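Local coordinates for protein AtGH3.15 acyl acid amido synthetase (Arabidopsis thaliana, PDB 6E1Q) that conjugates glutamine, and possibly cysteine, to the auxin precursor indole-3-butyric acid in an ATP-dependent reaction, and also modifies the herbicide 2,4-DB, at residues C191-T194 against T195-M198; V226-F229 against L230-W234; L567-L570 against E571-I575. One frame throughout, in Å; residues are numbered along the deposited sequence. Where two conformers were deposited one is given.

Contact 1 (C191-T194 against T195-M198); sequences CADT and TQSM
Asp193 meets the first turn of helix 194-207 with both oxygens of its carboxylate. Its CG lies anti to the backbone N (chi1 -161°), which sets the carboxylate beside Thr195 N and the Gln196 side chain. OD2 takes a nearly straight bond from Gln196, with NE2 2.9 Å from Asp193 OD2; the oxygen lies in the plane of the Gln196 amide, but the donor approaches from above the carboxylate, the two planes being 81° apart. OD1 accepts from the backbone, Thr195 N at 3.1 Å from Asp193 OD1, a weak and bent bond. Asp193 thus fills the N-cap position, its side chain accepting from an amide with no earlier turn to bind, while its own carbonyl O receives Ser197 N at 3.1 Å. With an alanine at this position, Thr195 N would probably lose its cap and the Gln196 amide would be freer to turn. That amide has a second hold, for its OE1 accepts from Asp252 N. Thr194 O takes Met198 N at 2.9 Å; Ser197 OG, in one of two conformers, may also bond to it. A water donates to Cys191 O, while Cys191 SG packs against Ser197 CB at 4.2 Å.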
# COMPACT_ATOMS: atom_id res chain seq x y z
N CYS A 191 0.52 -12.15 17.00
CA CYS A 191 0.87 -13.57 16.91
C CYS A 191 2.16 -13.67 16.12
O CYS A 191 2.18 -13.34 14.93
CB CYS A 191 -0.24 -14.39 16.24
SG CYS A 191 0.18 -16.17 15.95
N ALA A 192 3.23 -14.14 16.77
CA ALA A 192 4.53 -14.22 16.10
C ALA A 192 4.52 -15.28 14.99
O ALA A 192 5.25 -15.13 13.99
CB ALA A 192 5.63 -14.52 17.11
N ASP A 193 3.73 -16.33 15.14
CA ASP A 193 3.68 -17.40 14.15
C ASP A 193 2.73 -17.01 13.02
O ASP A 193 1.51 -17.13 13.15
CB ASP A 193 3.25 -18.71 14.80
CG ASP A 193 3.61 -19.91 13.97
OD1 ASP A 193 3.76 -19.75 12.74
OD2 ASP A 193 3.72 -21.03 14.53
N THR A 194 3.29 -16.53 11.90
CA THR A 194 2.44 -16.13 10.78
C THR A 194 1.77 -17.34 10.14
O THR A 194 0.72 -17.20 9.50
CB THR A 194 3.24 -15.36 9.73
OG1 THR A 194 4.14 -16.26 9.07
CG2 THR A 194 4.05 -14.26 10.36
N THR A 195 2.35 -18.53 10.29
CA THR A 195 1.69 -19.71 9.75
C THR A 195 0.38 -19.99 10.47
O THR A 195 -0.63 -20.30 9.83
CB THR A 195 2.63 -20.92 9.80
OG1 THR A 195 3.77 -20.65 8.98
CG2 THR A 195 1.94 -22.19 9.30
N GLN A 196 0.37 -19.87 11.80
CA GLN A 196 -0.87 -20.06 12.55
C GLN A 196 -1.87 -18.96 12.26
O GLN A 196 -3.07 -19.22 12.11
CB GLN A 196 -0.60 -20.12 14.05
CG GLN A 196 0.27 -21.27 14.47
CD GLN A 196 0.35 -21.40 15.97
OE1 GLN A 196 -0.68 -21.49 16.66
NE2 GLN A 196 1.56 -21.40 16.50
N SER A 197 -1.39 -17.72 12.17
CA SER A 197 -2.32 -16.61 11.99
C SER A 197 -2.96 -16.66 10.60
O SER A 197 -4.18 -16.50 10.47
CB SER A 197 -1.60 -15.28 12.21
OG SER A 197 -0.57 -15.11 11.25
N MET A 198 -2.16 -16.89 9.55
CA MET A 198 -2.75 -17.01 8.21
C MET A 198 -3.72 -18.20 8.14
O MET A 198 -4.77 -18.12 7.49
CB MET A 198 -1.65 -17.15 7.16
CG MET A 198 -2.17 -17.45 5.76
SD MET A 198 -3.02 -15.99 5.05
CE MET A 198 -1.59 -15.06 4.48
O HOH W 1 0.36 -12.45 12.88

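Contact 2 (V226-F229 against L230-W234); sequences VIKF and LEDHW
The rings of Phe229 and His233, one helical turn apart, meet with their planes inclined at 44° and their centroids 4.3 Å apart. His233 CD2 stands over the centre of one Phe229 face, 3.3 Å above the plane; it makes the closest approach, with CG and NE2 of the imidazole a little farther from the phenyl. Phe229 reaches this position with its CG anti to the backbone N (chi1 -163°). One face of the imidazole bears Asp232 CB, set off toward the rim. The edge of the Trp234 indole meets Leu230 O in its plane; the Trp234 side chain also touches Glu275 and Cys278 of helix 268-278.

On the polar side Lys228 NZ forms a salt bridge to Asp232, 2.8 Å from OD2, using the syn lone pair of that oxygen. The lysine chain bends at chi2 and again at chi4 to bring its ammonium back over the turn. Beneath the side chains, Leu230 N bonds to Val226 O and Glu231 N to Ile227 O, the latter at 2.9 Å. Further along, the bonding is less regular: Asp232 N bonds to Lys228 O at 3.2 Å and only weakly to Phe229 O, which also receives a weak bond from His233 N. The i to i+4 backbone bonds mark an alpha helix, and its spacing brings Phe229 to His233 and Lys228 to Asp232, here on the long helix 220-243 of the GH3 N-terminal region.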
# COMPACT_ATOMS: atom_id res chain seq x y z
N VAL A 226 -1.77 -14.78 0.36
CA VAL A 226 -2.93 -15.53 0.82
C VAL A 226 -3.20 -16.72 -0.10
O VAL A 226 -3.45 -17.84 0.36
CB VAL A 226 -4.16 -14.60 0.92
CG1 VAL A 226 -5.40 -15.40 1.21
CG2 VAL A 226 -3.95 -13.56 2.04
N ILE A 227 -3.15 -16.49 -1.41
CA ILE A 227 -3.44 -17.55 -2.37
C ILE A 227 -2.37 -18.63 -2.30
O ILE A 227 -2.67 -19.83 -2.38
CB ILE A 227 -3.55 -16.93 -3.77
CG1 ILE A 227 -4.79 -16.05 -3.85
CG2 ILE A 227 -3.55 -18.03 -4.85
CD1 ILE A 227 -4.98 -15.37 -5.16
N LYS A 228 -1.10 -18.24 -2.16
CA LYS A 228 -0.04 -19.22 -2.01
C LYS A 228 -0.29 -20.12 -0.80
O LYS A 228 -0.13 -21.34 -0.88
CB LYS A 228 1.31 -18.52 -1.90
CG LYS A 228 2.51 -19.45 -2.12
CD LYS A 228 3.27 -19.74 -0.82
CE LYS A 228 4.62 -20.43 -1.08
NZ LYS A 228 4.53 -21.92 -1.15
N PHE A 229 -0.68 -19.53 0.34
CA PHE A 229 -1.00 -20.34 1.51
C PHE A 229 -2.16 -21.30 1.21
O PHE A 229 -2.12 -22.48 1.59
CB PHE A 229 -1.33 -19.44 2.70
CG PHE A 229 -1.27 -20.13 4.02
CD1 PHE A 229 -2.39 -20.79 4.51
CD2 PHE A 229 -0.10 -20.14 4.77
CE1 PHE A 229 -2.35 -21.44 5.73
CE2 PHE A 229 -0.05 -20.80 6.00
CZ PHE A 229 -1.18 -21.44 6.48
N LEU A 230 -3.20 -20.82 0.53
CA LEU A 230 -4.32 -21.69 0.19
C LEU A 230 -3.89 -22.86 -0.68
O LEU A 230 -4.32 -24.00 -0.47
CB LEU A 230 -5.40 -20.89 -0.54
CG LEU A 230 -6.45 -20.17 0.30
CD1 LEU A 230 -7.26 -19.26 -0.62
CD2 LEU A 230 -7.32 -21.17 1.05
N GLU A 231 -3.04 -22.58 -1.69
CA GLU A 231 -2.56 -23.65 -2.56
C GLU A 231 -1.90 -24.76 -1.75
O GLU A 231 -2.05 -25.94 -2.08
CB GLU A 231 -1.56 -23.09 -3.59
CG GLU A 231 -2.19 -22.30 -4.73
CD GLU A 231 -1.16 -21.55 -5.58
OE1 GLU A 231 -0.03 -21.31 -5.10
OE2 GLU A 231 -1.47 -21.19 -6.73
N ASP A 232 -1.17 -24.40 -0.70
CA ASP A 232 -0.43 -25.40 0.06
C ASP A 232 -1.28 -26.12 1.09
O ASP A 232 -0.96 -27.26 1.45
CB ASP A 232 0.75 -24.75 0.78
CG ASP A 232 1.88 -24.38 -0.17
OD1 ASP A 232 1.92 -24.91 -1.30
OD2 ASP A 232 2.71 -23.53 0.22
N HIS A 233 -2.34 -25.49 1.60
CA HIS A 233 -2.99 -25.98 2.81
C HIS A 233 -4.49 -26.18 2.70
O HIS A 233 -5.12 -26.56 3.70
CB HIS A 233 -2.69 -25.05 3.99
CG HIS A 233 -1.22 -24.88 4.25
ND1 HIS A 233 -0.42 -25.92 4.69
CD2 HIS A 233 -0.40 -23.81 4.09
CE1 HIS A 233 0.82 -25.49 4.81
NE2 HIS A 233 0.86 -24.22 4.45
N TRP A 234 -5.09 -25.95 1.53
CA TRP A 234 -6.53 -26.09 1.43
C TRP A 234 -7.07 -27.46 1.87
O TRP A 234 -8.13 -27.48 2.51
CB TRP A 234 -7.00 -25.74 0.01
CG TRP A 234 -6.62 -26.67 -1.11
CD1 TRP A 234 -5.59 -26.49 -2.00
CD2 TRP A 234 -7.29 -27.88 -1.51
NE1 TRP A 234 -5.56 -27.54 -2.90
CE2 TRP A 234 -6.60 -28.39 -2.63
CE3 TRP A 234 -8.41 -28.58 -1.02
CZ2 TRP A 234 -6.98 -29.57 -3.27
CZ3 TRP A 234 -8.79 -29.76 -1.66
CH2 TRP A 234 -8.08 -30.24 -2.77

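Contact 3 (L567-L570 against E571-I575); sequences LKIL and EANVI
Asn573 turns its side-chain amide back to the preceding helix, where ND2 donates to Ile569 O over a short 2.6 Å. The carbonyl oxygen lies almost in the plane of the Asn573 amide, whereas the donor is tilted 28° from the carbonyl plane. With CG beside its backbone N (chi1 -76°), the asparagine runs alongside Ile569, both side chains pointing the same way. ND2 also donates to Glu540 OE1, so the amide nitrogen bridges the helix end and helix 537-547. The carboxylate of Glu571 looks elsewhere: its OE2 makes salt bridges with Arg468 and Lys531.

Two i to i+4 backbone bonds tie the segments together, Glu571 N to Leu567 O at 2.8 Å and Ala572 N to Lys568 O at 3.2 Å. Asn573 N bonds to Leu570 O at 3.1 Å, from well above the carbonyl plane. A type I beta turn from Glu571 to Val574 then redirects the chain, its closing bond weak. Between the segments the packing sets carbon against polar atoms: Val574 CG2 touches Leu570 O at 3.5 Å, and Ile569 CG2 lies 4.0 Å from Asn573 ND2.

Helix 564-571 passes in this way into strand 574-579, an outer strand of the four-stranded sheet, antiparallel to strand 529-533. Ile569 packs on Phe544 of helix 537-547, and Leu570 on Thr466 of strand 461-470.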
# COMPACT_ATOMS: atom_id res chain seq x y z
N LEU A 567 21.05 -10.05 -2.11
CA LEU A 567 21.63 -10.20 -3.44
C LEU A 567 22.11 -11.63 -3.66
O LEU A 567 21.90 -12.21 -4.73
CB LEU A 567 22.80 -9.24 -3.62
CG LEU A 567 22.42 -7.78 -3.73
CD1 LEU A 567 23.67 -6.95 -3.98
CD2 LEU A 567 21.40 -7.62 -4.83
N LYS A 568 22.77 -12.20 -2.66
CA LYS A 568 23.20 -13.59 -2.77
C LYS A 568 22.00 -14.53 -2.92
O LYS A 568 22.08 -15.56 -3.59
CB LYS A 568 24.06 -13.95 -1.56
CG LYS A 568 24.57 -15.37 -1.53
CD LYS A 568 25.53 -15.57 -0.37
CE LYS A 568 25.17 -16.76 0.51
NZ LYS A 568 24.62 -17.95 -0.23
N ILE A 569 20.86 -14.16 -2.34
CA ILE A 569 19.65 -14.95 -2.51
C ILE A 569 19.12 -14.85 -3.94
O ILE A 569 18.70 -15.85 -4.54
CB ILE A 569 18.58 -14.52 -1.50
CG1 ILE A 569 18.97 -15.00 -0.08
CG2 ILE A 569 17.20 -15.01 -1.95
CD1 ILE A 569 17.83 -14.96 0.91
N LEU A 570 19.06 -13.64 -4.49
CA LEU A 570 18.62 -13.51 -5.88
C LEU A 570 19.60 -14.17 -6.83
O LEU A 570 19.18 -14.84 -7.78
CB LEU A 570 18.42 -12.04 -6.24
CG LEU A 570 17.32 -11.38 -5.42
CD1 LEU A 570 17.60 -9.91 -5.28
CD2 LEU A 570 16.01 -11.62 -6.14
N GLU A 571 20.90 -14.05 -6.56
CA GLU A 571 21.89 -14.54 -7.51
C GLU A 571 21.86 -16.07 -7.61
O GLU A 571 22.03 -16.61 -8.70
CB GLU A 571 23.29 -14.03 -7.15
CG GLU A 571 23.68 -12.66 -7.79
CD GLU A 571 23.59 -12.63 -9.33
OE1 GLU A 571 23.36 -13.68 -9.97
OE2 GLU A 571 23.75 -11.53 -9.91
N ALA A 572 21.60 -16.78 -6.52
CA ALA A 572 21.60 -18.23 -6.72
C ALA A 572 20.23 -18.77 -7.13
O ALA A 572 20.10 -19.98 -7.33
CB ALA A 572 22.13 -18.96 -5.48
N ASN A 573 19.23 -17.92 -7.30
CA ASN A 573 18.01 -18.37 -7.98
C ASN A 573 18.06 -18.17 -9.50
O ASN A 573 17.11 -18.55 -10.18
CB ASN A 573 16.77 -17.65 -7.42
CG ASN A 573 16.35 -18.19 -6.07
OD1 ASN A 573 15.49 -19.09 -5.98
ND2 ASN A 573 16.88 -17.59 -5.00
N VAL A 574 19.13 -17.58 -10.03
CA VAL A 574 19.19 -17.21 -11.44
C VAL A 574 19.28 -18.46 -12.31
O VAL A 574 20.13 -19.33 -12.10
CB VAL A 574 20.39 -16.28 -11.70
CG1 VAL A 574 20.68 -16.19 -13.19
CG2 VAL A 574 20.11 -14.90 -11.14
N ILE A 575 18.39 -18.55 -13.31
CA ILE A 575 18.45 -19.59 -14.34
C ILE A 575 19.24 -19.10 -15.54
O ILE A 575 20.35 -19.56 -15.83
CB ILE A 575 17.05 -19.99 -14.84
CG1 ILE A 575 16.11 -20.36 -13.72
CG2 ILE A 575 17.17 -21.11 -15.89
CD1 ILE A 575 14.69 -20.55 -14.25

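How the contacts relate
Three local arrangements at a helix start, within a helix and at a helix end come in series along the chain. Contacts 1 and 2 both belong to the N-terminal family region, their centres about 14 Å apart, and they touch where helix 194-207 packs on helix 220-243: Met198 CG lies 3.3 Å from Phe229 CG, and Met198 CE lies 3.7 Å from Val226 CG2. Phe229 thus serves both, packing on Met198 of the capped helix and meeting His233 on its own. Contact 3 belongs to the C-terminal region, where it joins a helix to the edge strand of a four-stranded sheet; its centre lies about 27 Å and 25 Å from those of contacts 1 and 2. All three lie away from the annotated sites.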